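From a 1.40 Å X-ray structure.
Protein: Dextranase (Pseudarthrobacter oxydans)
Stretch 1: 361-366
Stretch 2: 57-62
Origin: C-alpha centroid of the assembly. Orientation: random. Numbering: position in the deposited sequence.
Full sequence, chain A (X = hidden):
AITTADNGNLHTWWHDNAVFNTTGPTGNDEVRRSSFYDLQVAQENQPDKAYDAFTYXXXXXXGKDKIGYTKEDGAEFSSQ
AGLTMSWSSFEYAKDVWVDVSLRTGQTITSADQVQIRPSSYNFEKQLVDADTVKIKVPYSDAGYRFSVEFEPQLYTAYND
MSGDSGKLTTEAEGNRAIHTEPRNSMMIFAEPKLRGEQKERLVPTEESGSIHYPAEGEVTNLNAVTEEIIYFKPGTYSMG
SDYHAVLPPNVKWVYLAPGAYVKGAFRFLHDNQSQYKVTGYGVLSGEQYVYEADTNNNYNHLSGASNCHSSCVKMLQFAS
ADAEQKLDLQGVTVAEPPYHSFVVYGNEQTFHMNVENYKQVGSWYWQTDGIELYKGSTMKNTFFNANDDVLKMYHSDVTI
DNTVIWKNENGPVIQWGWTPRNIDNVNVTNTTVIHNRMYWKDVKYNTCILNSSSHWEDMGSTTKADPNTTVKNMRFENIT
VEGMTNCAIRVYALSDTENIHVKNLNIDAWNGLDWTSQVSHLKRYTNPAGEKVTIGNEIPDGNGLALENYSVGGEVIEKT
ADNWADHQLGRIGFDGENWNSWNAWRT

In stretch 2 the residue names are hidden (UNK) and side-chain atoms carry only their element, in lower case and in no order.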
ATOM      1  N   VAL A 361      -3.697  -5.013   1.608  1.00  9.06           N
ATOM      2  CA  VAL A 361      -3.003  -5.935   2.505  1.00  9.42           C
ATOM      3  C   VAL A 361      -2.611  -7.192   1.739  1.00  9.83           C
ATOM      4  O   VAL A 361      -3.209  -7.535   0.718  1.00  9.33           O
ATOM      5  CB  VAL A 361      -3.845  -6.325   3.746  1.00  9.36           C
ATOM      6  CG1 VAL A 361      -4.201  -5.095   4.559  1.00 11.28           C
ATOM      7  CG2 VAL A 361      -5.113  -7.067   3.344  1.00 10.34           C
ATOM      8  N   GLY A 362      -1.609  -7.895   2.258  1.00  9.22           N
ATOM      9  CA  GLY A 362      -1.241  -9.169   1.652  1.00  8.24           C
ATOM     10  C   GLY A 362      -0.670  -9.068   0.252  1.00 10.53           C
ATOM     11  O   GLY A 362      -0.966  -9.919  -0.601  1.00  9.73           O
ATOM     12  N   SER A 363       0.182  -8.078   0.006  1.00 10.20           N
ATOM     13  CA  SER A 363       0.746  -7.845  -1.327  1.00 10.41           C
ATOM     14  C   SER A 363       2.080  -8.587  -1.470  1.00 10.49           C
ATOM     15  O   SER A 363       3.165  -8.004  -1.544  1.00 12.63           O
ATOM     16  CB  SER A 363       0.894  -6.351  -1.576  1.00 11.38           C
ATOM     17  OG  SER A 363      -0.377  -5.721  -1.625  1.00 16.66           O
ATOM     18  N   TRP A 364       1.980  -9.918  -1.528  1.00  9.31           N
ATOM     19  CA  TRP A 364       3.177 -10.754  -1.485  1.00  9.42           C
ATOM     20  C   TRP A 364       3.921 -10.807  -2.815  1.00 10.93           C
ATOM     21  O   TRP A 364       5.156 -10.814  -2.829  1.00 10.75           O
ATOM     22  CB  TRP A 364       2.797 -12.165  -1.040  1.00 11.34           C
ATOM     23  CG  TRP A 364       2.011 -12.184   0.233  1.00  9.06           C
ATOM     24  CD1 TRP A 364       0.671 -12.442   0.373  1.00  9.98           C
ATOM     25  CD2 TRP A 364       2.511 -11.932   1.552  1.00  9.62           C
ATOM     26  NE1 TRP A 364       0.312 -12.375   1.697  1.00  9.25           N
ATOM     27  CE2 TRP A 364       1.419 -12.065   2.443  1.00  8.12           C
ATOM     28  CE3 TRP A 364       3.772 -11.621   2.068  1.00  9.57           C
ATOM     29  CZ2 TRP A 364       1.553 -11.885   3.823  1.00  9.10           C
ATOM     30  CZ3 TRP A 364       3.911 -11.440   3.443  1.00  9.47           C
ATOM     31  CH2 TRP A 364       2.805 -11.573   4.303  1.00  8.84           C
ATOM     32  N   TYR A 365       3.192 -10.879  -3.930  1.00 10.51           N
ATOM     33  CA  TYR A 365       3.815 -10.996  -5.241  1.00 11.98           C
ATOM     34  C   TYR A 365       4.441  -9.667  -5.657  1.00 12.41           C
ATOM     35  O   TYR A 365       4.015  -8.596  -5.224  1.00 11.99           O
ATOM     36  CB  TYR A 365       2.746 -11.341  -6.284  1.00 11.28           C
ATOM     37  CG  TYR A 365       2.085 -12.693  -6.141  1.00 10.17           C
ATOM     38  CD1 TYR A 365       2.842 -13.866  -6.079  1.00 11.33           C
ATOM     39  CD2 TYR A 365       0.698 -12.798  -6.076  1.00 10.35           C
ATOM     40  CE1 TYR A 365       2.225 -15.100  -5.958  1.00 11.98           C
ATOM     41  CE2 TYR A 365       0.072 -14.029  -5.956  1.00 10.85           C
ATOM     42  CZ  TYR A 365       0.841 -15.177  -5.892  1.00 11.08           C
ATOM     43  OH  TYR A 365       0.218 -16.406  -5.768  1.00 13.31           O
ATOM     44  N   TRP A 366       5.448  -9.743  -6.534  1.00 12.45           N
ATOM     45  CA  TRP A 366       5.845  -8.566  -7.291  1.00 12.52           C
ATOM     46  C   TRP A 366       4.649  -8.047  -8.084  1.00 13.08           C
ATOM     47  O   TRP A 366       3.650  -8.743  -8.288  1.00 12.95           O
ATOM     48  CB  TRP A 366       6.930  -8.932  -8.311  1.00 14.82           C
ATOM     49  CG  TRP A 366       8.280  -9.182  -7.732  1.00 15.19           C
ATOM     50  CD1 TRP A 366       8.788  -8.666  -6.576  1.00 13.22           C
ATOM     51  CD2 TRP A 366       9.304 -10.026  -8.279  1.00 16.22           C
ATOM     52  NE1 TRP A 366      10.067  -9.131  -6.370  1.00 17.11           N
ATOM     53  CE2 TRP A 366      10.408  -9.966  -7.403  1.00 17.65           C
ATOM     54  CE3 TRP A 366       9.391 -10.830  -9.419  1.00 18.17           C
ATOM     55  CZ2 TRP A 366      11.588 -10.684  -7.628  1.00 20.22           C
ATOM     56  CZ3 TRP A 366      10.576 -11.538  -9.648  1.00 20.69           C
ATOM     57  CH2 TRP A 366      11.651 -11.458  -8.754  1.00 21.87           C
ATOM     58  N   UNK A  57      -6.524 -13.087   7.998  1.00  9.35           N
ATOM     59  CA  UNK A  57      -5.104 -13.344   7.774  1.00  8.22           C
ATOM     60  C   UNK A  57      -4.836 -13.694   6.312  1.00 10.01           C
ATOM     61  O   UNK A  57      -5.580 -14.465   5.694  1.00  9.89           O
ATOM     62  c   UNK A  57      -3.029 -14.590   8.618  1.00  9.68           C
ATOM     63  s   UNK A  57      -2.355 -15.775   9.797  1.00 11.09           S
ATOM     64  c   UNK A  57      -4.551 -14.452   8.688  1.00  9.23           C
ATOM     65  c   UNK A  57      -2.900 -17.299   9.052  1.00 13.35           C
ATOM     66  N   UNK A  58      -3.766 -13.118   5.772  1.00  9.10           N
ATOM     67  CA  UNK A  58      -3.276 -13.426   4.436  1.00  9.14           C
ATOM     68  C   UNK A  58      -1.903 -14.069   4.556  1.00  9.90           C
ATOM     69  O   UNK A  58      -1.111 -13.697   5.426  1.00  9.73           O
ATOM     70  c   UNK A  58      -3.176 -12.136   3.617  1.00 10.51           C
ATOM     71  o   UNK A  58      -2.461 -12.338   2.414  1.00 10.94           O
ATOM     72  N   UNK A  59      -1.636 -15.065   3.712  1.00  8.61           N
ATOM     73  CA  UNK A  59      -0.326 -15.716   3.671  1.00 10.26           C
ATOM     74  C   UNK A  59       0.171 -15.709   2.231  1.00  8.75           C
ATOM     75  O   UNK A  59      -0.624 -15.580   1.286  1.00  9.20           O
ATOM     76  c   UNK A  59      -1.002 -17.131   5.639  1.00 11.07           C
ATOM     77  c   UNK A  59      -0.367 -17.148   4.266  1.00 10.96           C
ATOM     78  c   UNK A  59      -1.112 -18.124   3.348  1.00  9.46           C
ATOM     79  c   UNK A  59      -1.049 -19.590   3.841  1.00 14.01           C
ATOM     80  N   UNK A  60       1.490 -15.813   2.032  1.00  9.65           N
ATOM     81  CA  UNK A  60       2.058 -15.686   0.680  1.00 10.52           C
ATOM     82  C   UNK A  60       1.502 -16.740  -0.268  1.00  9.49           C
ATOM     83  O   UNK A  60       1.511 -17.938   0.032  1.00 11.66           O
ATOM     84  c   UNK A  60       3.565 -15.865   0.914  1.00 10.41           C
ATOM     85  c   UNK A  60       3.773 -15.428   2.341  1.00 10.80           C
ATOM     86  c   UNK A  60       2.536 -15.877   3.067  1.00 11.15           C
ATOM     87  N   UNK A  61       1.014 -16.280  -1.421  1.00 10.68           N
ATOM     88  CA  UNK A  61       0.400 -17.126  -2.444  1.00 10.42           C
ATOM     89  C   UNK A  61      -0.842 -17.842  -1.946  1.00 12.06           C
ATOM     90  O   UNK A  61      -1.289 -18.807  -2.571  1.00 11.38           O
ATOM     91  c   UNK A  61       1.374 -18.166  -3.031  1.00 10.78           C
ATOM     92  c   UNK A  61       2.736 -17.642  -3.383  1.00 12.00           C
ATOM     93  c   UNK A  61       5.870 -18.403  -3.976  1.00 10.11           C
ATOM     94  c   UNK A  61       3.449 -18.605  -4.343  1.00 11.24           C
ATOM     95  n   UNK A  61       7.030 -17.873  -4.329  1.00 12.50           N
ATOM     96  n   UNK A  61       5.802 -19.232  -2.941  1.00 11.17           N
ATOM     97  n   UNK A  61       4.777 -18.109  -4.667  1.00 12.12           N
ATOM     98  N   UNK A  62      -1.408 -17.418  -0.811  1.00  9.74           N
ATOM     99  CA  UNK A  62      -2.427 -18.210  -0.126  1.00 10.40           C
ATOM    100  C   UNK A  62      -1.949 -19.627   0.182  1.00 11.79           C
ATOM    101  O   UNK A  62      -2.770 -20.524   0.362  1.00 13.09           O
ATOM    102  o   UNK A  62      -4.665 -17.237  -0.393  1.00 14.64           O
ATOM    103  c   UNK A  62      -3.778 -18.243  -0.866  1.00 11.08           C
TER

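Position 57 carries four side-chain atoms in an unbranched chain: two carbons, a sulfur and a last carbon. It lies in a strand, is buried, and makes no contact with stretch 1. A thioether with a terminal methyl is methionine, so this is Met57.

Position 58 has one carbon followed by one oxygen. The carbon carries no second branch, which excludes threonine. The CA-to-CB bond points toward stretch 1, and the oxygen lies 2.9 Å from NE1 of Trp364. The residue is serine, Ser58. Trp364 NE1 donates a hydrogen bond to Ser58 OG, with an N-H...O angle of 162°. The oxygen sits at the edge of the indole, near its plane, where the N-H points. Ser58 OG is also 3.5 Å from CA of Gly362. An ideal CB on Gly362 would fall 2.4 Å from Ser58 OG, a clash. The positive phi of Gly362 also favours glycine.

Position 59 has four carbons, forked at the first, with one arm two carbons long. Its CA-to-CB bond points away from stretch 1. The backbone O of position 59 is 3.4 Å from Trp364 NE1, but the angle is too poor for a hydrogen bond. The residue is isoleucine, Ile59. That same O of Ile59 instead accepts a hydrogen bond from the backbone N of position 62, at 2.9 Å.

Position 60 has three carbons that close a ring onto the backbone N. Its CA lies over one face of Trp364, 3.6 Å from the centroid of the five-membered ring and 15° off the ring normal, a CH-pi contact. Only proline closes such a ring, so the residue is Pro60. Pro60 CG adds an apolar contact, 3.8 Å from Trp364 CD2.

Position 61 has three carbons, a nitrogen, then a carbon bearing two more nitrogens. Tyr365 OH lies 3.4 Å from CA of position 61 and 3.5 Å from CB of position 61. The guanidinium identifies arginine, Arg61. Arg61 NE and NH2 are hydrogen-bonded elsewhere in the structure.

Position 62 again has one carbon and one oxygen. It does not touch stretch 1. It is Ser62.

Touching residues are at least 303 positions apart in sequence, and the touching parts of the two stretches run in nearly the same direction, 15° apart. The contact buries 327 Å², both sides summed. Trp364 is its centre: Ser58 fixes the indole N-H in the ring plane, while Pro60 packs over a face. Gly362 leaves room beside Ser58 OG, and the Tyr365 hydroxyl end packs against Arg61.

Stretch 2 (57-62) MSIPRS
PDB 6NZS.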